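Local coordinates for acetolactate synthase, small subunit (Thermotoga maritima, PDB 2FGC), which is the small, probably regulatory, subunit of acetolactate synthase, built of two small alpha-beta domains, the first of the ACT family, at residues R156-E160 with R176-V180; E114-V120 with V171-T177; L31-H37 with V97-I103. All coordinates share one frame; numbering follows the deposited sequence.

In the fold
Contact 3 closes first along the chain. Both domains run beta-alpha-beta-beta-alpha-beta, a ferredoxin-like arrangement. Contacts 3 and 2 each pair the first strand of a domain with its last: 28-37 with 97-102, and 110-121 with 171-183. Contacts 2 and 1 both end on strand 171-183 and share Arg176 and Thr177. Their centres lie about 10 Å apart, and the salt bridge from Arg156 to Glu114 ties them together. The centre of contact 3 is about 20 Å from that of contact 1, which it touches lightly, and about 27 Å from that of contact 2. Contacts 1 and 2 meet the second subunit, so the C-terminal domain takes part in the dimer interface. No other protein chain of the assembly touches contact 3.

Contact 1: R156-E160 with R176-V180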
ATOM      1  N   ARG A 156       2.356 -10.120  -6.672  1.00 51.74           N
ATOM      2  CA  ARG A 156       2.998  -9.115  -7.514  1.00 54.45           C
ATOM      3  C   ARG A 156       3.106  -9.555  -8.988  1.00 57.39           C
ATOM      4  O   ARG A 156       2.895  -8.752  -9.912  1.00 59.59           O
ATOM      5  CB  ARG A 156       4.359  -8.685  -6.971  1.00 54.84           C
ATOM      6  CG  ARG A 156       5.173  -7.879  -7.980  1.00 55.26           C
ATOM      7  CD  ARG A 156       6.365  -7.219  -7.341  1.00 71.52           C
ATOM      8  NE  ARG A 156       5.993  -6.014  -6.596  1.00 69.78           N
ATOM      9  CZ  ARG A 156       6.854  -5.165  -6.039  1.00 76.30           C
ATOM     10  NH1 ARG A 156       8.178  -5.381  -6.150  1.00 71.86           N
ATOM     11  NH2 ARG A 156       6.381  -4.101  -5.365  1.00 70.69           N
ATOM     12  N   SER A 157       3.388 -10.826  -9.226  1.00 56.58           N
ATOM     13  CA  SER A 157       3.403 -11.308 -10.595  1.00 57.90           C
ATOM     14  C   SER A 157       2.002 -11.394 -11.254  1.00 57.69           C
ATOM     15  O   SER A 157       1.899 -11.453 -12.455  1.00 62.86           O
ATOM     16  CB  SER A 157       4.160 -12.644 -10.673  1.00 59.54           C
ATOM     17  OG  SER A 157       3.449 -13.623  -9.948  1.00 62.65           O
ATOM     18  N   LYS A 158       0.914 -11.389 -10.504  1.00 58.14           N
ATOM     19  CA  LYS A 158      -0.395 -11.331 -11.166  1.00 54.29           C
ATOM     20  C   LYS A 158      -0.658  -9.869 -11.592  1.00 52.65           C
ATOM     21  O   LYS A 158      -1.096  -9.589 -12.722  1.00 48.63           O
ATOM     22  CB  LYS A 158      -1.484 -11.870 -10.257  1.00 52.42           C
ATOM     23  CG  LYS A 158      -2.930 -11.623 -10.789  1.00 55.62           C
ATOM     24  CD  LYS A 158      -3.981 -12.358  -9.964  1.00 56.05           C
ATOM     25  CE  LYS A 158      -5.325 -11.641  -9.952  1.00 70.34           C
ATOM     26  NZ  LYS A 158      -6.442 -12.467  -9.382  1.00 75.20           N
ATOM     27  N   VAL A 159      -0.347  -8.952 -10.684  1.00 52.56           N
ATOM     28  CA  VAL A 159      -0.499  -7.534 -10.897  1.00 52.42           C
ATOM     29  C   VAL A 159       0.347  -7.095 -12.087  1.00 56.19           C
ATOM     30  O   VAL A 159      -0.139  -6.367 -12.948  1.00 57.83           O
ATOM     31  CB  VAL A 159      -0.212  -6.722  -9.595  1.00 51.43           C
ATOM     32  CG1 VAL A 159      -0.366  -5.228  -9.850  1.00 52.77           C
ATOM     33  CG2 VAL A 159      -1.229  -7.098  -8.509  1.00 47.79           C
ATOM     34  N   GLU A 160       1.589  -7.558 -12.172  1.00 57.17           N
ATOM     35  CA  GLU A 160       2.450  -7.131 -13.248  1.00 56.71           C
ATOM     36  C   GLU A 160       2.076  -7.747 -14.580  1.00 54.13           C
ATOM     37  O   GLU A 160       2.040  -7.067 -15.616  1.00 54.96           O
ATOM     38  CB  GLU A 160       3.911  -7.396 -12.895  1.00 59.81           C
ATOM     39  CG  GLU A 160       4.521  -6.152 -12.278  1.00 75.92           C
ATOM     40  CD  GLU A 160       5.724  -6.435 -11.398  1.00 93.41           C
ATOM     41  OE1 GLU A 160       6.293  -7.552 -11.501  1.00102.75           O
ATOM     42  OE2 GLU A 160       6.099  -5.534 -10.599  1.00 93.68           O
ATOM     43  N   ARG A 176       0.175   2.263  -7.093  1.00 50.19           N
ATOM     44  CA  ARG A 176       0.458   0.923  -6.628  1.00 49.53           C
ATOM     45  C   ARG A 176       0.855   0.993  -5.167  1.00 50.51           C
ATOM     46  O   ARG A 176       1.500   1.940  -4.741  1.00 51.81           O
ATOM     47  CB  ARG A 176       1.647   0.381  -7.394  1.00 50.78           C
ATOM     48  CG  ARG A 176       1.331  -0.417  -8.598  1.00 58.55           C
ATOM     49  CD  ARG A 176       2.240  -1.600  -8.617  1.00 63.11           C
ATOM     50  NE  ARG A 176       2.922  -1.769  -9.882  1.00 71.87           N
ATOM     51  CZ  ARG A 176       3.670  -2.823 -10.170  1.00 70.65           C
ATOM     52  NH1 ARG A 176       3.824  -3.783  -9.280  1.00 66.34           N
ATOM     53  NH2 ARG A 176       4.263  -2.915 -11.343  1.00 74.32           N
ATOM     54  N   THR A 177       0.485  -0.019  -4.404  1.00 50.09           N
ATOM     55  CA  THR A 177       0.943  -0.145  -3.023  1.00 53.17           C
ATOM     56  C   THR A 177       2.213  -0.994  -3.135  1.00 57.75           C
ATOM     57  O   THR A 177       2.478  -1.607  -4.180  1.00 62.55           O
ATOM     58  CB  THR A 177      -0.141  -0.864  -2.214  1.00 51.73           C
ATOM     59  OG1 THR A 177      -0.172  -2.265  -2.582  1.00 50.73           O
ATOM     60  CG2 THR A 177      -1.527  -0.240  -2.501  1.00 47.38           C
ATOM     61  N   GLY A 178       3.026  -1.085  -2.108  1.00 57.47           N
ATOM     62  CA  GLY A 178       3.992  -2.187  -2.190  1.00 55.95           C
ATOM     63  C   GLY A 178       3.377  -3.539  -1.826  1.00 56.30           C
ATOM     64  O   GLY A 178       2.161  -3.736  -1.858  1.00 56.64           O
ATOM     65  N   ILE A 179       4.217  -4.473  -1.423  1.00 56.97           N
ATOM     66  CA  ILE A 179       3.742  -5.756  -0.963  1.00 56.03           C
ATOM     67  C   ILE A 179       3.319  -5.678   0.516  1.00 56.51           C
ATOM     68  O   ILE A 179       4.075  -5.152   1.359  1.00 56.11           O
ATOM     69  CB  ILE A 179       4.893  -6.750  -1.077  1.00 57.79           C
ATOM     70  CG1 ILE A 179       5.455  -6.777  -2.507  1.00 63.14           C
ATOM     71  CG2 ILE A 179       4.503  -8.117  -0.542  1.00 55.91           C
ATOM     72  CD1 ILE A 179       4.526  -7.420  -3.529  1.00 72.78           C
ATOM     73  N   VAL A 180       2.118  -6.163   0.828  1.00 52.72           N
ATOM     74  CA  VAL A 180       1.782  -6.580   2.193  1.00 51.47           C
ATOM     75  C   VAL A 180       1.988  -8.069   2.281  1.00 50.72           C
ATOM     76  O   VAL A 180       1.641  -8.815   1.364  1.00 55.00           O
ATOM     77  CB  VAL A 180       0.346  -6.268   2.615  1.00 50.57           C
ATOM     78  CG1 VAL A 180       0.159  -4.782   2.812  1.00 61.47           C
ATOM     79  CG2 VAL A 180      -0.532  -6.653   1.557  1.00 54.96           C
TER
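Arg176 meets Glu160 end-on, with NH1 and NH2 both directed at one carboxylate oxygen. Arg176 NH2 meets the anti lone pair of Glu160 OE2 at 3.3 Å. Arg176 NH1, 3.2 Å from Glu160 OE2, comes in on the same anti side but out of the carboxylate plane. The oxygen sits close to the guanidinium plane, but the carboxylate itself is turned 66° from that plane. Bends at chi2 and chi3 of Arg176 bring its guanidinium up to the helix. The second arginine, Arg156, crosses Arg176 at about a right angle, and the two guanidinium planes stand 87° apart. Arg156 NE is 4.1 Å from Arg176 NH1. These like charges are probably balanced by the acids nearby: Arg156 NE forms a salt bridge with Glu114, and Glu160 holds Arg176. The domain is ferredoxin-like, beta-alpha-beta-beta-alpha-beta. Here the first turn of its second helix, 156-165, meets the interrupted part of its last strand, 171-183, outermost in its sheet within the chain. Ile179 lies across Arg156. Its CG1 sits over one guanidinium face, offset toward the rim, while Ile179 CD1 reaches Arg156 CB at 3.7 Å. Glu64 of the second subunit packs on both Arg156 and Glu160.

Contact 2: E114-V120 with V171-T177; sequences EMALIKV and VEEIART
Lys119 O takes two backbone N-H groups, one from Glu172 N at 2.8 Å and a weak one from Glu173 N at 3.5 Å. One residue, Lys119, is thus set opposite two, Glu172 and Glu173, which makes a classic beta bulge. The other strand bonds run in antiparallel register. The shortest is Leu117 N to Ala175 O, 2.7 Å, and it is nearly straight. At the far end Thr177 OG1 replaces a backbone acceptor. With chi1 at 72° the hydroxyl lies between the backbone N and the carbonyl carbon, where Met115 N donates to it at 3.1 Å and 172°.

Glu114 OE2 approaches Arg176 NH1 at the edge of the guanidinium, 3.3 Å away. This bond is weak, and the carboxylate is turned 57° from the guanidinium. The main partner of Glu114 is Arg156. On the face with Leu117, Lys119 crosses Glu173 in a long salt bridge, Lys119 NZ to Glu173 OE1, 3.5 Å. The stronger partner of that NZ is the backbone O of Asn183 in the second subunit. On the face with Ala116, Ile118 and Ile174 lie side by side, and Ile118 CG2 is 4.2 Å from Ile174 CG1.

Helix 156-165 packs on the face with Ala116 and Ile118 through Val159, Phe162 and Ile163, and Ile163 also touches Arg176. Strand 147-154 flanks strand 110-121, and the face with Leu117 and Ala175 meets Val180 and Met182 of the second subunit.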
ATOM      1  N   GLU A 114      -0.362  -7.361  -3.453  1.00 52.85           N
ATOM      2  CA  GLU A 114      -0.212  -5.996  -3.879  1.00 60.33           C
ATOM      3  C   GLU A 114      -1.573  -5.502  -4.449  1.00 56.53           C
ATOM      4  O   GLU A 114      -2.371  -6.288  -4.941  1.00 54.52           O
ATOM      5  CB  GLU A 114       0.917  -5.937  -4.925  1.00 56.22           C
ATOM      6  CG  GLU A 114       1.202  -4.553  -5.477  1.00 71.06           C
ATOM      7  CD  GLU A 114       2.609  -4.452  -6.101  1.00 73.14           C
ATOM      8  OE1 GLU A 114       3.102  -5.525  -6.577  1.00 85.95           O
ATOM      9  OE2 GLU A 114       3.222  -3.321  -6.079  1.00 75.10           O
HETATM   10  N   MSE A 115      -1.821  -4.206  -4.394  1.00 52.74           N
HETATM   11  CA  MSE A 115      -2.955  -3.657  -5.086  1.00 52.95           C
HETATM   12  C   MSE A 115      -2.538  -2.510  -6.035  1.00 51.76           C
HETATM   13  O   MSE A 115      -1.652  -1.738  -5.705  1.00 51.72           O
HETATM   14  CB  MSE A 115      -3.909  -3.184  -4.017  1.00 52.03           C
HETATM   15  CG  MSE A 115      -5.269  -2.880  -4.485  1.00 71.21           C
HETATM   16 SE   MSE A 115      -5.621  -0.988  -4.286  1.00 98.79          SE
HETATM   17  CE  MSE A 115      -5.734  -0.714  -2.415  1.00 81.79           C
ATOM     18  N   ALA A 116      -3.159  -2.393  -7.210  1.00 48.83           N
ATOM     19  CA  ALA A 116      -2.860  -1.292  -8.128  1.00 44.25           C
ATOM     20  C   ALA A 116      -4.148  -0.642  -8.575  1.00 46.71           C
ATOM     21  O   ALA A 116      -5.159  -1.328  -8.748  1.00 44.54           O
ATOM     22  CB  ALA A 116      -2.130  -1.827  -9.330  1.00 42.66           C
ATOM     23  N   LEU A 117      -4.135   0.677  -8.720  1.00 47.53           N
ATOM     24  CA  LEU A 117      -5.200   1.397  -9.455  1.00 47.50           C
ATOM     25  C   LEU A 117      -4.677   1.710 -10.852  1.00 50.45           C
ATOM     26  O   LEU A 117      -3.604   2.330 -10.975  1.00 46.46           O
ATOM     27  CB  LEU A 117      -5.596   2.700  -8.772  1.00 46.10           C
ATOM     28  CG  LEU A 117      -6.288   2.563  -7.413  1.00 50.31           C
ATOM     29  CD1 LEU A 117      -6.853   3.892  -6.978  1.00 52.29           C
ATOM     30  CD2 LEU A 117      -7.390   1.544  -7.454  1.00 48.16           C
ATOM     31  N   ILE A 118      -5.400   1.294 -11.905  1.00 49.44           N
ATOM     32  CA  ILE A 118      -4.907   1.543 -13.255  1.00 48.93           C
ATOM     33  C   ILE A 118      -5.878   2.349 -14.127  1.00 49.80           C
ATOM     34  O   ILE A 118      -6.975   1.865 -14.401  1.00 45.26           O
ATOM     35  CB  ILE A 118      -4.562   0.226 -13.933  1.00 51.71           C
ATOM     36  CG1 ILE A 118      -3.596  -0.536 -13.037  1.00 46.56           C
ATOM     37  CG2 ILE A 118      -3.911   0.498 -15.289  1.00 45.48           C
ATOM     38  CD1 ILE A 118      -3.800  -2.000 -12.997  1.00 48.00           C
ATOM     39  N   LYS A 119      -5.486   3.562 -14.560  1.00 47.28           N
ATOM     40  CA  LYS A 119      -6.309   4.357 -15.508  1.00 47.70           C
ATOM     41  C   LYS A 119      -5.944   4.002 -16.957  1.00 47.60           C
ATOM     42  O   LYS A 119      -4.794   4.180 -17.356  1.00 45.04           O
ATOM     43  CB  LYS A 119      -6.059   5.836 -15.286  1.00 43.95           C
ATOM     44  CG  LYS A 119      -7.085   6.802 -15.822  1.00 45.73           C
ATOM     45  CD  LYS A 119      -6.583   8.270 -15.593  1.00 51.38           C
ATOM     46  CE  LYS A 119      -7.664   9.242 -15.139  1.00 59.06           C
ATOM     47  NZ  LYS A 119      -7.122  10.218 -14.138  1.00 65.20           N
ATOM     48  N   VAL A 120      -6.891   3.442 -17.724  1.00 46.69           N
ATOM     49  CA  VAL A 120      -6.645   3.062 -19.119  1.00 48.43           C
ATOM     50  C   VAL A 120      -7.593   3.793 -20.031  1.00 47.26           C
ATOM     51  O   VAL A 120      -8.747   3.872 -19.739  1.00 46.68           O
ATOM     52  CB  VAL A 120      -6.793   1.548 -19.409  1.00 50.12           C
ATOM     53  CG1 VAL A 120      -5.780   0.783 -18.706  1.00 63.89           C
ATOM     54  CG2 VAL A 120      -8.091   1.039 -18.922  1.00 55.48           C
ATOM     55  N   VAL A 171      -2.228   3.301 -21.274  1.00 51.69           N
ATOM     56  CA  VAL A 171      -2.177   3.353 -19.823  1.00 50.39           C
ATOM     57  C   VAL A 171      -1.839   4.770 -19.368  1.00 52.68           C
ATOM     58  O   VAL A 171      -0.744   5.237 -19.613  1.00 55.15           O
ATOM     59  CB  VAL A 171      -1.108   2.424 -19.328  1.00 50.21           C
ATOM     60  CG1 VAL A 171      -0.896   2.606 -17.813  1.00 52.86           C
ATOM     61  CG2 VAL A 171      -1.462   0.961 -19.666  1.00 54.16           C
ATOM     62  N   GLU A 172      -2.748   5.460 -18.692  1.00 51.53           N
ATOM     63  CA  GLU A 172      -2.535   6.881 -18.436  1.00 49.09           C
ATOM     64  C   GLU A 172      -1.837   7.040 -17.098  1.00 48.97           C
ATOM     65  O   GLU A 172      -1.005   7.950 -16.909  1.00 53.42           O
ATOM     66  CB  GLU A 172      -3.867   7.646 -18.427  1.00 49.73           C
ATOM     67  CG  GLU A 172      -4.603   7.605 -19.742  1.00 55.43           C
ATOM     68  CD  GLU A 172      -4.387   8.827 -20.597  1.00 70.53           C
ATOM     69  OE1 GLU A 172      -3.860   9.853 -20.077  1.00 84.68           O
ATOM     70  OE2 GLU A 172      -4.744   8.759 -21.806  1.00 71.91           O
ATOM     71  N   GLU A 173      -2.185   6.162 -16.169  1.00 43.53           N
ATOM     72  CA  GLU A 173      -1.753   6.341 -14.830  1.00 48.97           C
ATOM     73  C   GLU A 173      -1.817   5.034 -14.054  1.00 50.26           C
ATOM     74  O   GLU A 173      -2.704   4.222 -14.282  1.00 49.40           O
ATOM     75  CB  GLU A 173      -2.609   7.418 -14.181  1.00 47.72           C
ATOM     76  CG  GLU A 173      -2.011   8.016 -13.006  1.00 57.19           C
ATOM     77  CD  GLU A 173      -2.903   9.116 -12.446  1.00 81.16           C
ATOM     78  OE1 GLU A 173      -3.750   9.660 -13.212  1.00 85.42           O
ATOM     79  OE2 GLU A 173      -2.767   9.416 -11.234  1.00 83.03           O
ATOM     80  N   ILE A 174      -0.849   4.829 -13.154  1.00 49.68           N
ATOM     81  CA  ILE A 174      -0.774   3.624 -12.335  1.00 48.29           C
ATOM     82  C   ILE A 174      -0.347   4.058 -10.967  1.00 49.07           C
ATOM     83  O   ILE A 174       0.675   4.798 -10.836  1.00 51.17           O
ATOM     84  CB  ILE A 174       0.228   2.597 -12.839  1.00 49.03           C
ATOM     85  CG1 ILE A 174      -0.216   2.039 -14.187  1.00 49.49           C
ATOM     86  CG2 ILE A 174       0.362   1.442 -11.818  1.00 48.68           C
ATOM     87  CD1 ILE A 174       0.838   1.104 -14.852  1.00 49.60           C
ATOM     88  N   ALA A 175      -1.121   3.632  -9.955  1.00 45.08           N
ATOM     89  CA  ALA A 175      -0.795   3.903  -8.527  1.00 45.59           C
ATOM     90  C   ALA A 175      -0.895   2.593  -7.796  1.00 47.32           C
ATOM     91  O   ALA A 175      -1.932   1.947  -7.802  1.00 50.38           O
ATOM     92  CB  ALA A 175      -1.743   4.966  -7.906  1.00 41.81           C
ATOM     93  N   ARG A 176       0.175   2.263  -7.093  1.00 50.19           N
ATOM     94  CA  ARG A 176       0.458   0.923  -6.628  1.00 49.53           C
ATOM     95  C   ARG A 176       0.855   0.993  -5.167  1.00 50.51           C
ATOM     96  O   ARG A 176       1.500   1.940  -4.741  1.00 51.81           O
ATOM     97  CB  ARG A 176       1.647   0.381  -7.394  1.00 50.78           C
ATOM     98  CG  ARG A 176       1.331  -0.417  -8.598  1.00 58.55           C
ATOM     99  CD  ARG A 176       2.240  -1.600  -8.617  1.00 63.11           C
ATOM    100  NE  ARG A 176       2.922  -1.769  -9.882  1.00 71.87           N
ATOM    101  CZ  ARG A 176       3.670  -2.823 -10.170  1.00 70.65           C
ATOM    102  NH1 ARG A 176       3.824  -3.783  -9.280  1.00 66.34           N
ATOM    103  NH2 ARG A 176       4.263  -2.915 -11.343  1.00 74.32           N
ATOM    104  N   THR A 177       0.485  -0.019  -4.404  1.00 50.09           N
ATOM    105  CA  THR A 177       0.943  -0.145  -3.023  1.00 53.17           C
ATOM    106  C   THR A 177       2.213  -0.994  -3.135  1.00 57.75           C
ATOM    107  O   THR A 177       2.478  -1.607  -4.180  1.00 62.55           O
ATOM    108  CB  THR A 177      -0.141  -0.864  -2.214  1.00 51.73           C
ATOM    109  OG1 THR A 177      -0.172  -2.265  -2.582  1.00 50.73           O
ATOM    110  CG2 THR A 177      -1.527  -0.240  -2.501  1.00 47.38           C
TER

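Contact 3: L31-H37 with V97-I103; sequences LVSMLVH and VVKVTPI
The first and last strands of the beta-alpha-beta-beta-alpha-beta ACT-type fold pair here, antiparallel, with Val32, Met34 and Val36 next to Pro102, Val100 and Val97. Strand 28-37 is an inner strand and strand 97-102 an outermost one within the chain. Val32 and Val100 cross at a slant, with Val32 CG2 3.4 Å from Val100 CG1, tighter than usual for two methyl groups. Met34 lies alongside Val100, and its CG is 4.0 Å from Val100 CG2. This face rests on helix 83-91, where Ala91 touches both Val97 and Val100.

The other face carries Ser33, Leu35, Lys99 and Thr101. Ile103 extends it at one end. Its CG1, anti to the carbonyl carbon (chi1 -80°), lies on the backbone N side, which lets Ile103 CD1 come to 3.6 Å from Ser33 CB. Ser33 OG bonds to Arg72 of the neighbouring strand 70-79.

Backbone bonds join the strands. Ser33 N donates to Thr101 O at 2.6 Å, and Thr101 N returns the bond to Ser33 O at 2.7 Å. Leu35 is set opposite two residues, Val98 and Lys99, a classic beta bulge: Leu35 O accepts from Val98 N at 3.0 Å and weakly from Lys99 N. Val98 CG2 also packs against Leu35 CB, 3.7 Å away. One water bridges Leu31 N and Ile103 O.

The backbone bonds thus fix the register, while the apolar face seats the pair against helix 83-91 through Val97 and Val100.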
ATOM      1  N   LEU A  31      11.607 -10.344   3.267  1.00 56.03           N
ATOM      2  CA  LEU A  31      10.460  -9.617   3.734  1.00 53.22           C
ATOM      3  C   LEU A  31      10.437  -9.498   5.258  1.00 51.32           C
ATOM      4  O   LEU A  31      10.680 -10.462   5.966  1.00 44.62           O
ATOM      5  CB  LEU A  31       9.198 -10.302   3.222  1.00 51.88           C
ATOM      6  CG  LEU A  31       8.743 -10.003   1.793  1.00 53.80           C
ATOM      7  CD1 LEU A  31       7.741 -11.081   1.278  1.00 48.79           C
ATOM      8  CD2 LEU A  31       8.145  -8.569   1.699  1.00 50.29           C
ATOM      9  N   VAL A  32      10.166  -8.304   5.761  1.00 52.35           N
ATOM     10  CA  VAL A  32      10.114  -8.118   7.206  1.00 55.45           C
ATOM     11  C   VAL A  32       8.927  -7.238   7.630  1.00 58.22           C
ATOM     12  O   VAL A  32       8.549  -6.262   6.987  1.00 59.46           O
ATOM     13  CB  VAL A  32      11.516  -7.783   7.832  1.00 53.76           C
ATOM     14  CG1 VAL A  32      12.304  -6.852   6.975  1.00 62.52           C
ATOM     15  CG2 VAL A  32      11.400  -7.245   9.201  1.00 58.40           C
ATOM     16  N   SER A  33       8.279  -7.647   8.685  1.00 55.82           N
ATOM     17  CA  SER A  33       7.185  -6.874   9.161  1.00 57.82           C
ATOM     18  C   SER A  33       7.611  -6.201  10.458  1.00 57.68           C
ATOM     19  O   SER A  33       8.434  -6.731  11.201  1.00 56.61           O
ATOM     20  CB  SER A  33       6.001  -7.802   9.373  1.00 56.07           C
ATOM     21  OG  SER A  33       4.857  -7.016   9.536  1.00 72.68           O
HETATM   22  N   MSE A  34       7.068  -5.034  10.748  1.00 56.52           N
HETATM   23  CA  MSE A  34       7.609  -4.285  11.835  1.00 63.31           C
HETATM   24  C   MSE A  34       6.566  -3.424  12.500  1.00 56.95           C
HETATM   25  O   MSE A  34       5.844  -2.723  11.831  1.00 54.60           O
HETATM   26  CB  MSE A  34       8.643  -3.382  11.230  1.00 61.86           C
HETATM   27  CG  MSE A  34       9.668  -2.988  12.131  1.00 70.79           C
HETATM   28 SE   MSE A  34      10.976  -1.966  11.043  1.00 87.21          SE
HETATM   29  CE  MSE A  34      11.569  -3.451   9.685  1.00 93.00           C
ATOM     30  N   LEU A  35       6.530  -3.427  13.824  1.00 53.79           N
ATOM     31  CA  LEU A  35       5.495  -2.716  14.557  1.00 51.23           C
ATOM     32  C   LEU A  35       6.174  -1.497  15.128  1.00 50.18           C
ATOM     33  O   LEU A  35       7.192  -1.646  15.779  1.00 50.61           O
ATOM     34  CB  LEU A  35       4.981  -3.618  15.671  1.00 50.91           C
ATOM     35  CG  LEU A  35       3.500  -3.703  16.024  1.00 60.03           C
ATOM     36  CD1 LEU A  35       2.613  -3.817  14.813  1.00 52.88           C
ATOM     37  CD2 LEU A  35       3.296  -4.924  16.925  1.00 54.51           C
ATOM     38  N   VAL A  36       5.669  -0.294  14.846  1.00 49.67           N
ATOM     39  CA  VAL A  36       6.327   0.932  15.320  1.00 50.43           C
ATOM     40  C   VAL A  36       5.321   1.882  16.041  1.00 50.58           C
ATOM     41  O   VAL A  36       4.176   2.035  15.593  1.00 50.57           O
ATOM     42  CB  VAL A  36       7.124   1.681  14.155  1.00 50.89           C
ATOM     43  CG1 VAL A  36       7.908   0.694  13.230  1.00 44.79           C
ATOM     44  CG2 VAL A  36       6.204   2.465  13.286  1.00 56.57           C
ATOM     45  N   HIS A  37       5.732   2.504  17.151  1.00 51.18           N
ATOM     46  CA  HIS A  37       4.900   3.498  17.836  1.00 52.45           C
ATOM     47  C   HIS A  37       4.609   4.601  16.813  1.00 54.99           C
ATOM     48  O   HIS A  37       5.511   5.083  16.155  1.00 53.75           O
ATOM     49  CB  HIS A  37       5.618   4.012  19.099  1.00 51.78           C
ATOM     50  CG  HIS A  37       4.863   5.073  19.856  1.00 55.85           C
ATOM     51  ND1 HIS A  37       3.530   4.945  20.211  1.00 53.86           N
ATOM     52  CD2 HIS A  37       5.270   6.272  20.353  1.00 51.48           C
ATOM     53  CE1 HIS A  37       3.145   6.028  20.867  1.00 51.71           C
ATOM     54  NE2 HIS A  37       4.184   6.845  20.973  1.00 56.85           N
ATOM     55  N   VAL A  97      10.664   1.426  17.408  1.00 44.93           N
ATOM     56  CA  VAL A  97      10.555   0.080  16.859  1.00 43.73           C
ATOM     57  C   VAL A  97      10.352  -0.951  17.964  1.00 45.48           C
ATOM     58  O   VAL A  97      11.233  -1.163  18.796  1.00 41.47           O
ATOM     59  CB  VAL A  97      11.803  -0.298  16.039  1.00 40.73           C
ATOM     60  CG1 VAL A  97      11.728  -1.752  15.601  1.00 44.42           C
ATOM     61  CG2 VAL A  97      11.945   0.622  14.837  1.00 39.57           C
ATOM     62  N   VAL A  98       9.186  -1.589  17.965  1.00 46.82           N
ATOM     63  CA  VAL A  98       8.690  -2.276  19.151  1.00 50.05           C
ATOM     64  C   VAL A  98       8.544  -3.773  18.900  1.00 51.90           C
ATOM     65  O   VAL A  98       8.574  -4.575  19.833  1.00 54.68           O
ATOM     66  CB  VAL A  98       7.334  -1.708  19.607  1.00 48.05           C
ATOM     67  CG1 VAL A  98       7.221  -0.239  19.230  1.00 55.68           C
ATOM     68  CG2 VAL A  98       6.192  -2.510  19.004  1.00 44.82           C
ATOM     69  N   LYS A  99       8.482  -4.177  17.654  1.00 51.65           N
ATOM     70  CA  LYS A  99       8.635  -5.568  17.296  1.00 55.48           C
ATOM     71  C   LYS A  99       8.988  -5.678  15.813  1.00 56.02           C
ATOM     72  O   LYS A  99       8.345  -5.022  14.965  1.00 55.50           O
ATOM     73  CB  LYS A  99       7.359  -6.382  17.577  1.00 56.76           C
ATOM     74  CG  LYS A  99       7.708  -7.832  17.855  1.00 59.31           C
ATOM     75  CD  LYS A  99       6.558  -8.765  17.725  1.00 79.58           C
ATOM     76  CE  LYS A  99       7.033 -10.161  18.093  1.00 81.65           C
ATOM     77  NZ  LYS A  99       5.931 -11.124  17.901  1.00 94.05           N
ATOM     78  N   VAL A 100       9.999  -6.506  15.521  1.00 56.21           N
ATOM     79  CA  VAL A 100      10.415  -6.832  14.145  1.00 57.29           C
ATOM     80  C   VAL A 100      10.096  -8.309  13.944  1.00 59.18           C
ATOM     81  O   VAL A 100      10.466  -9.128  14.744  1.00 61.63           O
ATOM     82  CB  VAL A 100      11.945  -6.544  13.900  1.00 57.95           C
ATOM     83  CG1 VAL A 100      12.364  -6.901  12.485  1.00 50.67           C
ATOM     84  CG2 VAL A 100      12.302  -5.082  14.218  1.00 52.88           C
ATOM     85  N   THR A 101       9.340  -8.612  12.911  1.00 59.96           N
ATOM     86  CA  THR A 101       8.890  -9.971  12.561  1.00 62.29           C
ATOM     87  C   THR A 101       9.379 -10.310  11.137  1.00 57.87           C
ATOM     88  O   THR A 101       8.863  -9.766  10.160  1.00 53.30           O
ATOM     89  CB  THR A 101       7.310 -10.053  12.501  1.00 61.62           C
ATOM     90  OG1 THR A 101       6.735  -9.589  13.733  1.00 72.25           O
ATOM     91  CG2 THR A 101       6.794 -11.492  12.170  1.00 65.76           C
ATOM     92  N   PRO A 102      10.377 -11.184  11.010  1.00 57.79           N
ATOM     93  CA  PRO A 102      10.669 -11.686   9.653  1.00 57.18           C
ATOM     94  C   PRO A 102       9.516 -12.546   9.088  1.00 55.05           C
ATOM     95  O   PRO A 102       8.847 -13.300   9.807  1.00 53.66           O
ATOM     96  CB  PRO A 102      11.933 -12.521   9.826  1.00 55.57           C
ATOM     97  CG  PRO A 102      12.453 -12.182  11.187  1.00 63.51           C
ATOM     98  CD  PRO A 102      11.286 -11.726  12.027  1.00 58.60           C
ATOM     99  N   ILE A 103       9.257 -12.370   7.812  1.00 54.74           N
ATOM    100  CA  ILE A 103       8.294 -13.189   7.108  1.00 55.88           C
ATOM    101  C   ILE A 103       9.004 -14.386   6.507  1.00 57.43           C
ATOM    102  O   ILE A 103      10.126 -14.284   6.027  1.00 57.89           O
ATOM    103  CB  ILE A 103       7.583 -12.391   6.030  1.00 56.07           C
ATOM    104  CG1 ILE A 103       6.485 -11.553   6.680  1.00 57.50           C
ATOM    105  CG2 ILE A 103       6.968 -13.302   5.047  1.00 50.13           C
ATOM    106  CD1 ILE A 103       6.822 -10.156   6.710  1.00 67.23           C
TER
HETATM  107  O   HOH W   1      11.908 -13.251   3.744  1.00 75.08           O